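L-isoleucine-4-hydroxylase (Bacillus thuringiensis, PDB 6LNH) catalyses the iron- and 2-oxoglutarate-dependent hydroxylation of L-isoleucine to (4S)-4-hydroxy-L-isoleucine and also oxidises several related amino acids. Local coordinates at residues C[52-56]-C[181-185]; C[168-174]-C[219-224]. All coordinates share one frame; numbering follows the deposited sequence.

How the interactions relate
The two contacts show a double-stranded beta-helix dioxygenase at two places, one on the helix-covered side of its larger sheet and one at the metal centre. Interaction 1 packs the last part of helix 44-54 and the residues that follow against strand 176-184 of the larger antiparallel sheet. Interaction 2 joins the loop ahead of that strand to the turn 219-221 and the start of strand 222-229, an outer strand of the smaller sheet, and holds the iron. Their centres lie 24 Å apart, on opposite sides of the chain's centre, with nearest atoms about 13 Å apart. Along the chain the segments alternate: 52-56, 168-174, 181-185, 219-224. Strand 176-184 thus runs from metal loop to helix-covered end.

Interaction 1: residues C[52-56]-C[181-185]; sequences AQLDY and LMNLS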
ATOM      1  N   ALA C  52      -8.075  21.327 -10.199  1.00 39.22           N
ATOM      2  CA  ALA C  52      -8.384  21.536  -8.789  1.00 39.37           C
ATOM      3  C   ALA C  52      -7.275  20.996  -7.897  1.00 41.79           C
ATOM      4  O   ALA C  52      -6.911  21.625  -6.897  1.00 41.36           O
ATOM      5  CB  ALA C  52      -9.722  20.885  -8.445  1.00 37.02           C
ATOM      6  N   GLN C  53      -6.720  19.834  -8.249  1.00 45.74           N
ATOM      7  CA  GLN C  53      -5.671  19.243  -7.425  1.00 41.72           C
ATOM      8  C   GLN C  53      -4.418  20.103  -7.441  1.00 42.11           C
ATOM      9  O   GLN C  53      -3.737  20.242  -6.419  1.00 44.35           O
ATOM     10  CB  GLN C  53      -5.341  17.834  -7.919  1.00 38.41           C
ATOM     11  CG  GLN C  53      -6.354  16.766  -7.552  1.00 39.33           C
ATOM     12  CD  GLN C  53      -6.041  15.441  -8.218  1.00 45.31           C
ATOM     13  OE1 GLN C  53      -5.338  15.398  -9.226  1.00 48.76           O
ATOM     14  NE2 GLN C  53      -6.553  14.354  -7.654  1.00 44.24           N
ATOM     15  N   LEU C  54      -4.106  20.700  -8.593  1.00 40.27           N
ATOM     16  CA  LEU C  54      -2.894  21.494  -8.713  1.00 41.02           C
ATOM     17  C   LEU C  54      -2.991  22.804  -7.945  1.00 42.10           C
ATOM     18  O   LEU C  54      -1.956  23.396  -7.620  1.00 42.16           O
ATOM     19  CB  LEU C  54      -2.594  21.772 -10.186  1.00 41.09           C
ATOM     20  CG  LEU C  54      -1.979  20.617 -10.978  1.00 42.28           C
ATOM     21  CD1 LEU C  54      -1.844  20.968 -12.457  1.00 35.22           C
ATOM     22  CD2 LEU C  54      -0.638  20.226 -10.390  1.00 37.54           C
ATOM     23  N   ASP C  55      -4.209  23.273  -7.658  1.00 41.07           N
ATOM     24  CA  ASP C  55      -4.370  24.506  -6.898  1.00 42.07           C
ATOM     25  C   ASP C  55      -3.899  24.372  -5.457  1.00 42.08           C
ATOM     26  O   ASP C  55      -3.581  25.387  -4.828  1.00 43.60           O
ATOM     27  CB  ASP C  55      -5.827  24.961  -6.921  1.00 39.54           C
ATOM     28  CG  ASP C  55      -5.996  26.376  -6.401  1.00 42.92           C
ATOM     29  OD1 ASP C  55      -5.265  27.270  -6.873  1.00 46.75           O
ATOM     30  OD2 ASP C  55      -6.852  26.594  -5.519  1.00 48.97           O
ATOM     31  N   TYR C  56      -3.844  23.153  -4.918  1.00 38.85           N
ATOM     32  CA  TYR C  56      -3.401  22.981  -3.541  1.00 41.96           C
ATOM     33  C   TYR C  56      -1.919  23.278  -3.363  1.00 43.12           C
ATOM     34  O   TYR C  56      -1.466  23.426  -2.223  1.00 47.33           O
ATOM     35  CB  TYR C  56      -3.715  21.566  -3.048  1.00 37.11           C
ATOM     36  CG  TYR C  56      -5.167  21.371  -2.674  1.00 38.55           C
ATOM     37  CD1 TYR C  56      -6.156  21.318  -3.649  1.00 37.02           C
ATOM     38  CD2 TYR C  56      -5.552  21.275  -1.344  1.00 35.65           C
ATOM     39  CE1 TYR C  56      -7.487  21.150  -3.310  1.00 36.78           C
ATOM     40  CE2 TYR C  56      -6.879  21.108  -0.994  1.00 34.25           C
ATOM     41  CZ  TYR C  56      -7.842  21.046  -1.980  1.00 39.28           C
ATOM     42  OH  TYR C  56      -9.164  20.886  -1.634  1.00 36.34           O
ATOM     43  N   LEU C 181     -12.080  14.140  -0.231  1.00 40.40           N
ATOM     44  CA  LEU C 181     -10.665  13.942  -0.515  1.00 40.57           C
ATOM     45  C   LEU C 181     -10.338  14.448  -1.915  1.00 36.60           C
ATOM     46  O   LEU C 181     -10.995  14.076  -2.891  1.00 38.91           O
ATOM     47  CB  LEU C 181     -10.299  12.465  -0.383  1.00 38.04           C
ATOM     48  CG  LEU C 181      -8.839  12.093  -0.638  1.00 43.62           C
ATOM     49  CD1 LEU C 181      -7.916  12.800   0.344  1.00 35.46           C
ATOM     50  CD2 LEU C 181      -8.659  10.587  -0.559  1.00 36.15           C
ATOM     51  N   MET C 182      -9.315  15.296  -2.013  1.00 36.29           N
ATOM     52  CA  MET C 182      -8.857  15.797  -3.303  1.00 33.71           C
ATOM     53  C   MET C 182      -7.585  15.120  -3.795  1.00 42.28           C
ATOM     54  O   MET C 182      -7.450  14.873  -4.998  1.00 38.93           O
ATOM     55  CB  MET C 182      -8.634  17.309  -3.225  1.00 35.89           C
ATOM     56  CG  MET C 182      -9.896  18.091  -2.905  1.00 42.57           C
ATOM     57  SD  MET C 182     -11.185  17.883  -4.151  1.00 43.35           S
ATOM     58  CE  MET C 182     -10.433  18.725  -5.538  1.00 41.50           C
ATOM     59  N   ASN C 183      -6.654  14.806  -2.897  1.00 38.44           N
ATOM     60  CA  ASN C 183      -5.383  14.212  -3.289  1.00 38.35           C
ATOM     61  C   ASN C 183      -4.660  13.723  -2.046  1.00 36.05           C
ATOM     62  O   ASN C 183      -4.830  14.274  -0.952  1.00 35.79           O
ATOM     63  CB  ASN C 183      -4.496  15.197  -4.061  1.00 37.32           C
ATOM     64  CG  ASN C 183      -3.483  14.490  -4.948  1.00 40.50           C
ATOM     65  OD1 ASN C 183      -3.389  13.262  -4.941  1.00 38.87           O
ATOM     66  ND2 ASN C 183      -2.722  15.261  -5.716  1.00 39.49           N
ATOM     67  N   LEU C 184      -3.849  12.686  -2.235  1.00 36.46           N
ATOM     68  CA  LEU C 184      -3.076  12.089  -1.155  1.00 35.06           C
ATOM     69  C   LEU C 184      -1.786  11.556  -1.756  1.00 35.37           C
ATOM     70  O   LEU C 184      -1.827  10.689  -2.633  1.00 36.41           O
ATOM     71  CB  LEU C 184      -3.882  10.974  -0.483  1.00 37.25           C
ATOM     72  CG  LEU C 184      -3.319  10.132   0.661  1.00 41.04           C
ATOM     73  CD1 LEU C 184      -3.145  10.968   1.912  1.00 32.31           C
ATOM     74  CD2 LEU C 184      -4.247   8.954   0.926  1.00 35.35           C
ATOM     75  N   SER C 185      -0.650  12.079  -1.302  1.00 35.05           N
ATOM     76  CA  SER C 185       0.634  11.578  -1.771  1.00 39.71           C
ATOM     77  C   SER C 185       0.787  10.105  -1.406  1.00 38.14           C
ATOM     78  O   SER C 185       0.255   9.631  -0.399  1.00 34.33           O
ATOM     79  CB  SER C 185       1.780  12.405  -1.185  1.00 39.50           C
ATOM     80  OG  SER C 185       1.884  12.215   0.212  1.00 45.65           O
TER
HETATM   81  O   HOH W   1      -3.745  18.082  -5.060  1.00 36.98           O
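The side-chain amides of Q53 and N183 lie stacked with their planes only 15° apart, and the nearest approach is from NE2 of Q53 to CG of N183 at 4.1 Å. At the rim of the Q53 amide, close to its plane, sits the carbonyl oxygen of M182, which accepts a hydrogen bond from Q53 NE2 at 2.9 Å. The donor meets this oxygen almost head-on, with a C=O...N angle of 168°. The ring of Y56 has the carbonyl oxygen of A52 at its edge, in plane, while M182 approaches obliquely, its CG 3.2 Å from Y56 OH. That hydroxyl is tied to the carbonyl of I240. M182 is bent at both chi2 and chi3, and the curl brings its CE to 3.7 Å from CB of A52, so the same side chain touches A52 with its methyl and the tyrosine with CG. A water completes the polar side, donating to Q53 O at 2.6 Å and accepting from ND2 of N183 at 3.1 Å. The CB atoms of both M182 and N183 point toward 52-56. Beyond the pair, F116 of helix 114-117 touches A52 and Y56, Y56 also reaches Q151 and R153 on strand 145-156, and strand 236-247 runs beside strand 176-184, where M182 and N183 both hydrogen-bond through their backbones with D239, a classic beta bulge.

Interaction 2: residues C[168-174]-C[219-224]; sequences WLHKDDE and QKVFHA. With FE (Fe (III) ion), chain M.
H170 meets H223 through both its backbone and its imidazole. The backbones form a single antiparallel hydrogen-bonded pair, with N of each residue 2.9 Å from O of the other. From CB the ring of H170 is set between its own backbone N and carbonyl carbon (chi1 64°), which folds it over the strand: H223 O lies over one face, 3.7 Å from CG. ND1 donates a nearly straight bond, in the ring plane, to W168 O at 2.8 Å, fixing the ring's rotation. CE1 passes 3.4 Å from H223 O, CD2 faces H223 NE2 (3.6 Å) beside the iron, and the tip, NE2, binds the metal at 2.4 Å. H170, D172 and H223 make up the His-X-Asp...His facial triad of 2-oxoglutarate dioxygenases with the double-stranded beta-helix (cupin) fold. NE2 of H223 binds the iron at 2.6 Å from a ring turned 69° to that of H170, and OD1 of D172 is the third protein ligand, at a long 2.8 Å. Two waters fill further places, one donating to D172 OD2. Farther from the metal, K171 lays CE over one face of the F222 ring (CH-pi), while Q219 NE2 donates to D172 O.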
ATOM      1  N   TRP C 168      -8.317  14.665  18.794  1.00 42.64           N
ATOM      2  CA  TRP C 168      -9.051  13.391  18.842  1.00 34.76           C
ATOM      3  C   TRP C 168     -10.550  13.566  18.563  1.00 36.16           C
ATOM      4  O   TRP C 168     -10.940  14.497  17.853  1.00 40.32           O
ATOM      5  CB  TRP C 168      -8.808  12.704  20.195  1.00 37.61           C
ATOM      6  CG  TRP C 168      -9.245  11.240  20.327  1.00 39.35           C
ATOM      7  CD1 TRP C 168     -10.000  10.707  21.332  1.00 39.09           C
ATOM      8  CD2 TRP C 168      -8.939  10.151  19.439  1.00 40.18           C
ATOM      9  NE1 TRP C 168     -10.187   9.362  21.128  1.00 38.68           N
ATOM     10  CE2 TRP C 168      -9.547   8.995  19.974  1.00 39.91           C
ATOM     11  CE3 TRP C 168      -8.217  10.041  18.246  1.00 41.26           C
ATOM     12  CZ2 TRP C 168      -9.456   7.753  19.357  1.00 40.67           C
ATOM     13  CZ3 TRP C 168      -8.128   8.800  17.638  1.00 41.97           C
ATOM     14  CH2 TRP C 168      -8.742   7.675  18.197  1.00 41.41           C
ATOM     15  N   LEU C 169     -11.388  12.657  19.076  1.00 34.04           N
ATOM     16  CA  LEU C 169     -12.815  12.633  18.759  1.00 34.63           C
ATOM     17  C   LEU C 169     -13.481  13.960  19.107  1.00 41.67           C
ATOM     18  O   LEU C 169     -13.131  14.604  20.102  1.00 39.02           O
ATOM     19  CB  LEU C 169     -13.505  11.486  19.508  1.00 34.14           C
ATOM     20  CG  LEU C 169     -13.109  10.080  19.073  1.00 44.95           C
ATOM     21  CD1 LEU C 169     -13.607   9.100  20.108  1.00 37.15           C
ATOM     22  CD2 LEU C 169     -13.676   9.773  17.688  1.00 34.93           C
ATOM     23  N   HIS C 170     -14.442  14.370  18.275  1.00 41.09           N
ATOM     24  CA  HIS C 170     -15.037  15.694  18.411  1.00 40.02           C
ATOM     25  C   HIS C 170     -16.264  15.808  17.514  1.00 41.91           C
ATOM     26  O   HIS C 170     -16.563  14.924  16.704  1.00 38.70           O
ATOM     27  CB  HIS C 170     -14.056  16.773  18.043  1.00 42.75           C
ATOM     28  CG  HIS C 170     -13.637  16.732  16.611  1.00 43.93           C
ATOM     29  ND1 HIS C 170     -12.547  16.013  16.168  1.00 47.17           N
ATOM     30  CD2 HIS C 170     -14.175  17.320  15.522  1.00 40.95           C
ATOM     31  CE1 HIS C 170     -12.451  16.138  14.857  1.00 43.29           C
ATOM     32  NE2 HIS C 170     -13.436  16.917  14.442  1.00 51.74           N
ATOM     33  N   LYS C 171     -16.956  16.936  17.664  1.00 40.40           N
ATOM     34  CA  LYS C 171     -18.016  17.372  16.771  1.00 37.18           C
ATOM     35  C   LYS C 171     -17.625  18.728  16.208  1.00 35.95           C
ATOM     36  O   LYS C 171     -17.049  19.562  16.914  1.00 36.41           O
ATOM     37  CB  LYS C 171     -19.343  17.447  17.507  1.00 34.47           C
ATOM     38  CG  LYS C 171     -19.732  16.114  18.095  1.00 40.85           C
ATOM     39  CD  LYS C 171     -21.053  16.174  18.820  1.00 41.53           C
ATOM     40  CE  LYS C 171     -21.407  14.815  19.407  1.00 41.06           C
ATOM     41  NZ  LYS C 171     -22.682  14.848  20.178  1.00 42.36           N
ATOM     42  N   ASP C 172     -17.933  18.903  14.920  1.00 43.20           N
ATOM     43  CA  ASP C 172     -17.624  20.180  14.235  1.00 41.67           C
ATOM     44  C   ASP C 172     -18.677  21.219  14.615  1.00 37.00           C
ATOM     45  O   ASP C 172     -19.767  20.824  15.071  1.00 33.39           O
ATOM     46  CB  ASP C 172     -17.574  19.990  12.717  1.00 41.02           C
ATOM     47  CG  ASP C 172     -16.410  19.138  12.249  1.00 38.31           C
ATOM     48  OD1 ASP C 172     -15.481  18.920  13.052  1.00 42.89           O
ATOM     49  OD2 ASP C 172     -16.443  18.696  11.084  1.00 42.41           O
ATOM     50  N   ASP C 173     -18.356  22.496  14.419  1.00 30.96           N
ATOM     51  CA  ASP C 173     -19.290  23.572  14.746  1.00 43.56           C
ATOM     52  C   ASP C 173     -20.553  23.521  13.895  1.00 38.83           C
ATOM     53  O   ASP C 173     -21.636  23.874  14.375  1.00 38.62           O
ATOM     54  CB  ASP C 173     -18.604  24.933  14.582  1.00 47.02           C
ATOM     55  CG  ASP C 173     -17.570  25.202  15.660  1.00 49.04           C
ATOM     56  OD1 ASP C 173     -17.640  24.558  16.726  1.00 46.37           O
ATOM     57  OD2 ASP C 173     -16.687  26.063  15.444  1.00 51.93           O
ATOM     58  N   GLU C 174     -20.437  23.098  12.641  1.00 41.69           N
ATOM     59  CA  GLU C 174     -21.520  23.120  11.663  1.00 41.45           C
ATOM     60  C   GLU C 174     -22.324  21.822  11.710  1.00 40.82           C
ATOM     61  O   GLU C 174     -21.745  20.734  11.785  1.00 43.74           O
ATOM     62  CB  GLU C 174     -20.967  23.334  10.260  1.00 36.90           C
ATOM     63  CG  GLU C 174     -20.182  24.631  10.108  1.00 35.89           C
ATOM     64  CD  GLU C 174     -18.723  24.476  10.502  1.00 43.59           C
ATOM     65  OE1 GLU C 174     -18.324  23.352  10.869  1.00 44.74           O
ATOM     66  OE2 GLU C 174     -17.976  25.477  10.448  1.00 45.26           O
ATOM     67  N   GLN C 219     -23.851  15.981  13.655  1.00 37.86           N
ATOM     68  CA  GLN C 219     -23.438  16.224  15.032  1.00 40.25           C
ATOM     69  C   GLN C 219     -23.984  15.181  15.996  1.00 37.57           C
ATOM     70  O   GLN C 219     -23.760  15.290  17.205  1.00 39.14           O
ATOM     71  CB  GLN C 219     -23.901  17.611  15.486  1.00 41.52           C
ATOM     72  CG  GLN C 219     -23.063  18.773  14.984  1.00 42.89           C
ATOM     73  CD  GLN C 219     -23.760  20.102  15.206  1.00 46.27           C
ATOM     74  OE1 GLN C 219     -24.984  20.156  15.333  1.00 53.01           O
ATOM     75  NE2 GLN C 219     -22.986  21.180  15.263  1.00 44.55           N
ATOM     76  N   LYS C 220     -24.681  14.169  15.484  1.00 37.43           N
ATOM     77  CA  LYS C 220     -25.200  13.094  16.314  1.00 43.51           C
ATOM     78  C   LYS C 220     -24.107  12.128  16.760  1.00 48.63           C
ATOM     79  O   LYS C 220     -24.290  11.411  17.751  1.00 44.81           O
ATOM     80  CB  LYS C 220     -26.312  12.384  15.535  1.00 46.02           C
ATOM     81  CG  LYS C 220     -26.652  10.977  15.956  1.00 52.75           C
ATOM     82  CD  LYS C 220     -27.881  10.515  15.204  1.00 54.85           C
ATOM     83  CE  LYS C 220     -28.121   9.033  15.397  1.00 57.86           C
ATOM     84  NZ  LYS C 220     -29.401   8.616  14.764  1.00 63.91           N
ATOM     85  N   VAL C 221     -22.957  12.131  16.086  1.00 40.30           N
ATOM     86  CA  VAL C 221     -21.851  11.252  16.425  1.00 41.14           C
ATOM     87  C   VAL C 221     -20.582  12.083  16.518  1.00 39.05           C
ATOM     88  O   VAL C 221     -20.503  13.207  16.018  1.00 37.77           O
ATOM     89  CB  VAL C 221     -21.657  10.118  15.393  1.00 41.02           C
ATOM     90  CG1 VAL C 221     -22.855   9.186  15.387  1.00 48.67           C
ATOM     91  CG2 VAL C 221     -21.409  10.700  14.004  1.00 35.52           C
ATOM     92  N   PHE C 222     -19.587  11.515  17.183  1.00 38.71           N
ATOM     93  CA  PHE C 222     -18.252  12.084  17.168  1.00 39.10           C
ATOM     94  C   PHE C 222     -17.489  11.547  15.968  1.00 39.65           C
ATOM     95  O   PHE C 222     -17.773  10.465  15.449  1.00 35.99           O
ATOM     96  CB  PHE C 222     -17.490  11.748  18.452  1.00 36.93           C
ATOM     97  CG  PHE C 222     -18.038  12.414  19.679  1.00 40.75           C
ATOM     98  CD1 PHE C 222     -19.166  11.915  20.309  1.00 40.42           C
ATOM     99  CD2 PHE C 222     -17.418  13.532  20.211  1.00 35.12           C
ATOM    100  CE1 PHE C 222     -19.670  12.522  21.442  1.00 39.75           C
ATOM    101  CE2 PHE C 222     -17.916  14.144  21.343  1.00 41.79           C
ATOM    102  CZ  PHE C 222     -19.045  13.638  21.959  1.00 42.26           C
ATOM    103  N   HIS C 223     -16.508  12.324  15.525  1.00 33.34           N
ATOM    104  CA  HIS C 223     -15.602  11.866  14.490  1.00 37.48           C
ATOM    105  C   HIS C 223     -14.202  12.351  14.823  1.00 37.73           C
ATOM    106  O   HIS C 223     -14.001  13.194  15.702  1.00 38.28           O
ATOM    107  CB  HIS C 223     -16.032  12.347  13.096  1.00 39.54           C
ATOM    108  CG  HIS C 223     -15.782  13.802  12.851  1.00 39.47           C
ATOM    109  ND1 HIS C 223     -16.767  14.758  12.972  1.00 42.29           N
ATOM    110  CD2 HIS C 223     -14.654  14.466  12.500  1.00 36.15           C
ATOM    111  CE1 HIS C 223     -16.261  15.947  12.698  1.00 41.81           C
ATOM    112  NE2 HIS C 223     -14.980  15.798  12.411  1.00 39.11           N
ATOM    113  N   ALA C 224     -13.231  11.803  14.104  1.00 36.40           N
ATOM    114  CA  ALA C 224     -11.852  12.237  14.220  1.00 33.85           C
ATOM    115  C   ALA C 224     -11.139  11.843  12.939  1.00 35.65           C
ATOM    116  O   ALA C 224     -11.618  11.002  12.175  1.00 30.61           O
ATOM    117  CB  ALA C 224     -11.161  11.625  15.443  1.00 34.65           C
TER
HETATM  118 FE    FE M 301     -13.197  17.646  12.163  1.00 42.60          FE
HETATM  119  O   HOH W   2     -14.225  17.616  10.094  1.00 37.76           O
HETATM  120  O   HOH W   3     -11.984  19.383  11.044  1.00 47.83           O